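Local coordinates for precorrin-3 methylase (Rhodobacter capsulatus, PDB 3NUT), which probably transfers a methyl group from S-adenosyl-L-methionine to a corrin precursor on the pathway to adenosylcobalamin (vitamin B12), at residues L198-V203 / Q208-V213; T120-A125 / A131-D136. All coordinates share one frame; numbering follows the deposited sequence.

In the fold
Contact 2 comes first along the chain and closes before contact 1 opens; their centres lie about 13 Å apart, and both touch S-adenosyl-L-homocysteine. Contact 2 joins the start of helix 121-129 to the loop that leads into strand 137-141, one outer strand of a mixed five-stranded sheet. Contact 1 is the hairpin 196-201/209-214 at the other edge of that sheet. The helix bridges them: A125 CB packs on A200 CB at 3.7 Å, and V203 CG1 reaches A124 O at 3.6 Å. Contact 1 hydrogen-bonds the adenine, and contact 2 hydrogen-bonds the carboxylate and also packs a methyl on the adenine, which illustrates how one ligand can draw on distant segments.

Contact 1 (L198-V203 / Q208-V213); sequences LFARAV and QAISVV. With SAH (S-adenosyl-L-homocysteine), chain E.
An antiparallel beta hairpin pairs strand 198-201 with strand 209-213, and its backbone bonds are made at F199/S211 and R201/A209. Each pair is bonded twice. F199 N meets S211 O at 2.8 Å and A209 N meets R201 O at 2.9 Å. At the non-hydrogen-bonded pairs the side chains share the face turned to helix 121-129: L198 and V212 run side by side, CG to CG1 at 3.9 Å, and A200 CB rests on I210 CG1 at 3.7 Å. F199 projects from the other face, where V213 CG2 comes up in the plane of the ring, at its edge, 4.0 Å from CE2. In the mixed sheet, strand 196-201 also pairs with strand 227-231, leaving strand 209-214 outermost within the chain. Where strand 198-201 ends, the chain turns to the ligand: V203 N binds SAH N1 at 2.9 Å, and SAH N6 returns a bond to V203 O at 3.0 Å, so the backbone of one residue holds both N1 and N6 of the adenine. Q208, extended with CG anti to its backbone N (chi1 164°), crosses V203 to bring OE1 to 3.4 Å from CG1 and accept a bond from T204 N. Cutting Q208 back to an alanine removes OE1, and T204 N would probably be left without that acceptor while the contact with V203 is lost.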
# COMPACT_ATOMS: atom_id res chain seq x y z
N LEU A 198 9.10 -8.38 -12.34
CA LEU A 198 10.12 -7.59 -11.70
C LEU A 198 10.47 -8.28 -10.41
O LEU A 198 9.59 -8.61 -9.62
CB LEU A 198 9.58 -6.20 -11.35
CG LEU A 198 9.35 -5.11 -12.39
CD1 LEU A 198 8.11 -5.32 -13.24
CD2 LEU A 198 9.23 -3.79 -11.64
N PHE A 199 11.77 -8.49 -10.20
CA PHE A 199 12.24 -9.03 -8.94
C PHE A 199 12.99 -7.90 -8.25
O PHE A 199 14.02 -7.40 -8.75
CB PHE A 199 13.12 -10.27 -9.14
CG PHE A 199 12.40 -11.42 -9.80
CD1 PHE A 199 11.81 -12.41 -9.03
CD2 PHE A 199 12.32 -11.50 -11.19
CE1 PHE A 199 11.13 -13.47 -9.63
CE2 PHE A 199 11.65 -12.55 -11.80
CZ PHE A 199 11.05 -13.54 -11.02
N ALA A 200 12.44 -7.46 -7.12
CA ALA A 200 13.02 -6.33 -6.41
C ALA A 200 13.51 -6.77 -5.04
O ALA A 200 12.74 -7.19 -4.17
CB ALA A 200 12.05 -5.16 -6.32
N ARG A 201 14.82 -6.70 -4.90
CA ARG A 201 15.50 -7.34 -3.82
C ARG A 201 16.03 -6.29 -2.86
O ARG A 201 16.71 -5.35 -3.27
CB ARG A 201 16.65 -8.20 -4.39
CG ARG A 201 17.61 -8.75 -3.35
CD ARG A 201 18.85 -9.41 -3.98
NE ARG A 201 20.02 -9.28 -3.10
CZ ARG A 201 20.17 -9.94 -1.95
NH1 ARG A 201 19.22 -10.77 -1.51
NH2 ARG A 201 21.27 -9.76 -1.24
N ALA A 202 15.71 -6.47 -1.58
CA ALA A 202 16.30 -5.66 -0.50
C ALA A 202 16.07 -4.19 -0.74
O ALA A 202 16.99 -3.36 -0.65
CB ALA A 202 17.82 -5.95 -0.33
N VAL A 203 14.82 -3.86 -1.06
CA VAL A 203 14.46 -2.52 -1.49
C VAL A 203 14.67 -1.51 -0.35
O VAL A 203 14.27 -1.75 0.78
CB VAL A 203 13.03 -2.50 -2.03
CG1 VAL A 203 12.61 -1.09 -2.36
CG2 VAL A 203 12.96 -3.35 -3.27
N GLN A 208 19.95 -3.25 -2.32
CA GLN A 208 18.82 -3.23 -3.25
C GLN A 208 19.25 -3.52 -4.71
O GLN A 208 20.19 -2.91 -5.22
CB GLN A 208 18.09 -1.88 -3.19
CG GLN A 208 17.17 -1.64 -4.39
CD GLN A 208 16.38 -0.37 -4.31
OE1 GLN A 208 15.71 -0.11 -3.32
NE2 GLN A 208 16.47 0.44 -5.35
N ALA A 209 18.52 -4.42 -5.36
CA ALA A 209 18.77 -4.79 -6.75
C ALA A 209 17.46 -5.20 -7.41
O ALA A 209 16.63 -5.92 -6.82
CB ALA A 209 19.80 -5.91 -6.85
N ILE A 210 17.26 -4.72 -8.62
CA ILE A 210 15.98 -4.89 -9.27
C ILE A 210 16.18 -5.35 -10.70
O ILE A 210 16.87 -4.68 -11.47
CB ILE A 210 15.15 -3.58 -9.24
CG1 ILE A 210 14.79 -3.23 -7.79
CG2 ILE A 210 13.88 -3.71 -10.09
CD1 ILE A 210 14.03 -1.95 -7.65
N SER A 211 15.58 -6.48 -11.03
CA SER A 211 15.67 -6.97 -12.39
C SER A 211 14.27 -7.12 -12.96
O SER A 211 13.36 -7.64 -12.32
CB SER A 211 16.45 -8.28 -12.46
OG SER A 211 15.76 -9.33 -11.78
N VAL A 212 14.11 -6.62 -14.18
CA VAL A 212 12.86 -6.73 -14.89
C VAL A 212 13.09 -7.69 -16.03
O VAL A 212 13.99 -7.48 -16.85
CB VAL A 212 12.44 -5.37 -15.48
CG1 VAL A 212 10.97 -5.41 -15.88
CG2 VAL A 212 12.74 -4.20 -14.48
N VAL A 213 12.30 -8.75 -16.08
CA VAL A 213 12.36 -9.71 -17.18
C VAL A 213 10.95 -10.05 -17.67
O VAL A 213 9.97 -9.84 -16.96
CB VAL A 213 13.10 -11.01 -16.76
CG1 VAL A 213 14.57 -10.71 -16.44
CG2 VAL A 213 12.39 -11.69 -15.59
N SAH E . 4.27 -6.01 6.68
CA SAH E . 5.26 -6.24 5.58
CB SAH E . 5.03 -7.60 4.90
CG SAH E . 5.51 -8.75 5.78
SD SAH E . 5.82 -10.25 4.88
C SAH E . 5.03 -5.13 4.61
O SAH E . 4.01 -4.49 4.82
OXT SAH E . 5.78 -4.84 3.66
C5' SAH E . 7.55 -10.12 4.52
C4' SAH E . 7.81 -10.12 3.00
O4' SAH E . 7.66 -8.78 2.50
C3' SAH E . 9.20 -10.56 2.53
O3' SAH E . 9.31 -11.96 2.24
C2' SAH E . 9.40 -9.79 1.25
O2' SAH E . 8.71 -10.40 0.14
C1' SAH E . 8.69 -8.48 1.54
N9 SAH E . 9.62 -7.44 2.04
C8 SAH E . 9.66 -6.91 3.27
N7 SAH E . 10.65 -5.96 3.34
C5 SAH E . 11.26 -5.88 2.13
C6 SAH E . 12.36 -5.10 1.50
N6 SAH E . 13.07 -4.16 2.19
N1 SAH E . 12.67 -5.34 0.20
C2 SAH E . 12.00 -6.27 -0.51
N3 SAH E . 10.99 -7.01 -0.00
C4 SAH E . 10.58 -6.87 1.29

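Contact 2 (T120-A125 / A131-D136); sequences TAMLAA and APLGHD. With SAH (S-adenosyl-L-homocysteine), chain E.
Backbone separation is wide here, with L123 and L133 the nearest pair at 7.8 Å between their CA atoms; a helix start faces a type I beta turn, A131 to G134, and L133 reaches across. In the two-domain fold of the tetrapyrrole methylases, helix 121-129 begins beside the bound S-adenosyl-L-homocysteine, and the loop 132-136 leads on into strand 137-141. L133 carries the contact from the loop side. Its CB is directed at the helix, and CD1 presses on M122 CE at 3.5 Å, tighter than ordinary van der Waals contact, while CD2 stays 4.0 Å from the same CE. The two side chains cross at about a right angle. M122 gets there by an uncommon route for a helix: CG sits between the backbone N and the carbonyl carbon (chi1 67°), and a bend at chi3 (-62°) swings the methyl round to the leucine. L123 adds a looser touch, its CD2 lying 4.2 Å from L133 CD1. All three residues are buried; F137, A139 and A167 pack around M122, and L230 against L133. Further along the loop, the D136 carboxylate forms salt bridges with R155 and K147 of the second subunit, so the same loop also serves the dimer. At its other end the contact meets the ligand. T120 holds the N-cap position without a side-chain cap, its O accepting the helical bond from A124 N, and the helix start probably favours the negative charge of the SAH carboxylate. A121 CB lies 3.4 Å from SAH C4, and A121 N donates to SAH OXT at 3.2 Å, with an N-H...O angle of 159°.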
# COMPACT_ATOMS: atom_id res chain seq x y z
N THR A 120 4.79 0.03 2.74
CA THR A 120 4.92 -1.40 2.46
C THR A 120 5.92 -1.62 1.35
O THR A 120 5.96 -0.84 0.38
CB THR A 120 3.65 -2.07 1.96
OG1 THR A 120 3.08 -1.28 0.91
CG2 THR A 120 2.67 -2.28 3.04
N ALA A 121 6.66 -2.73 1.46
CA ALA A 121 7.61 -3.19 0.46
C ALA A 121 7.16 -3.09 -1.00
O ALA A 121 7.94 -2.66 -1.85
CB ALA A 121 8.08 -4.61 0.80
N MET A 122 5.93 -3.46 -1.30
CA MET A 122 5.48 -3.41 -2.70
C MET A 122 5.57 -2.00 -3.30
O MET A 122 6.10 -1.80 -4.40
CB MET A 122 4.07 -3.99 -2.87
CG MET A 122 2.92 -3.20 -2.22
SD MET A 122 1.32 -4.06 -2.44
CE MET A 122 1.20 -4.02 -4.22
N LEU A 123 5.07 -1.03 -2.54
CA LEU A 123 5.01 0.36 -2.97
C LEU A 123 6.38 0.99 -2.89
O LEU A 123 6.67 1.89 -3.65
CB LEU A 123 3.99 1.15 -2.13
CG LEU A 123 2.49 0.83 -2.32
CD1 LEU A 123 1.65 1.85 -1.59
CD2 LEU A 123 2.08 0.80 -3.78
N ALA A 124 7.23 0.51 -1.98
CA ALA A 124 8.59 0.97 -1.97
C ALA A 124 9.37 0.43 -3.21
O ALA A 124 10.16 1.17 -3.81
CB ALA A 124 9.29 0.66 -0.68
N ALA A 125 9.11 -0.81 -3.60
CA ALA A 125 9.70 -1.38 -4.83
C ALA A 125 9.12 -0.76 -6.11
O ALA A 125 9.88 -0.34 -7.01
CB ALA A 125 9.53 -2.89 -4.86
N ALA A 131 6.58 3.11 -11.84
CA ALA A 131 5.16 3.07 -11.54
C ALA A 131 4.44 1.78 -11.99
O ALA A 131 3.40 1.84 -12.66
CB ALA A 131 4.49 4.32 -12.13
N PRO A 132 4.97 0.61 -11.61
CA PRO A 132 4.37 -0.67 -12.04
C PRO A 132 2.99 -1.01 -11.45
O PRO A 132 2.27 -1.84 -12.02
CB PRO A 132 5.39 -1.70 -11.59
CG PRO A 132 6.17 -1.02 -10.52
CD PRO A 132 6.23 0.40 -10.88
N LEU A 133 2.62 -0.38 -10.34
CA LEU A 133 1.33 -0.65 -9.72
C LEU A 133 0.43 0.57 -9.85
O LEU A 133 -0.49 0.79 -9.04
CB LEU A 133 1.51 -1.04 -8.24
CG LEU A 133 2.37 -2.26 -7.95
CD1 LEU A 133 2.96 -2.17 -6.56
CD2 LEU A 133 1.61 -3.58 -8.13
N GLY A 134 0.70 1.36 -10.88
CA GLY A 134 -0.08 2.55 -11.18
C GLY A 134 -1.55 2.30 -11.46
O GLY A 134 -2.39 3.18 -11.26
N HIS A 135 -1.87 1.11 -11.96
CA HIS A 135 -3.25 0.73 -12.23
C HIS A 135 -3.73 -0.25 -11.17
O HIS A 135 -2.95 -0.63 -10.30
CB HIS A 135 -3.37 0.10 -13.61
CG HIS A 135 -3.45 1.09 -14.73
ND1 HIS A 135 -2.54 2.13 -14.88
CD2 HIS A 135 -4.32 1.19 -15.77
CE1 HIS A 135 -2.86 2.83 -15.95
NE2 HIS A 135 -3.92 2.28 -16.51
N ASP A 136 -5.00 -0.66 -11.26
CA ASP A 136 -5.57 -1.72 -10.44
C ASP A 136 -4.58 -2.84 -10.18
O ASP A 136 -3.97 -3.38 -11.12
CB ASP A 136 -6.83 -2.28 -11.09
CG ASP A 136 -7.93 -1.24 -11.24
OD1 ASP A 136 -7.71 -0.08 -10.84
OD2 ASP A 136 -9.01 -1.57 -11.75
N SAH E . 4.27 -6.01 6.68
CA SAH E . 5.26 -6.24 5.58
CB SAH E . 5.03 -7.60 4.90
CG SAH E . 5.51 -8.75 5.78
SD SAH E . 5.82 -10.25 4.88
C SAH E . 5.03 -5.13 4.61
O SAH E . 4.01 -4.49 4.82
OXT SAH E . 5.78 -4.84 3.66
C5' SAH E . 7.55 -10.12 4.52
C4' SAH E . 7.81 -10.12 3.00
O4' SAH E . 7.66 -8.78 2.50
C3' SAH E . 9.20 -10.56 2.53
O3' SAH E . 9.31 -11.96 2.24
C2' SAH E . 9.40 -9.79 1.25
O2' SAH E . 8.71 -10.40 0.14
C1' SAH E . 8.69 -8.48 1.54
N9 SAH E . 9.62 -7.44 2.04
C8 SAH E . 9.66 -6.91 3.27
N7 SAH E . 10.65 -5.96 3.34
C5 SAH E . 11.26 -5.88 2.13
C6 SAH E . 12.36 -5.10 1.50
N6 SAH E . 13.07 -4.16 2.19
N1 SAH E . 12.67 -5.34 0.20
C2 SAH E . 12.00 -6.27 -0.51
N3 SAH E . 10.99 -7.01 -0.00
C4 SAH E . 10.58 -6.87 1.29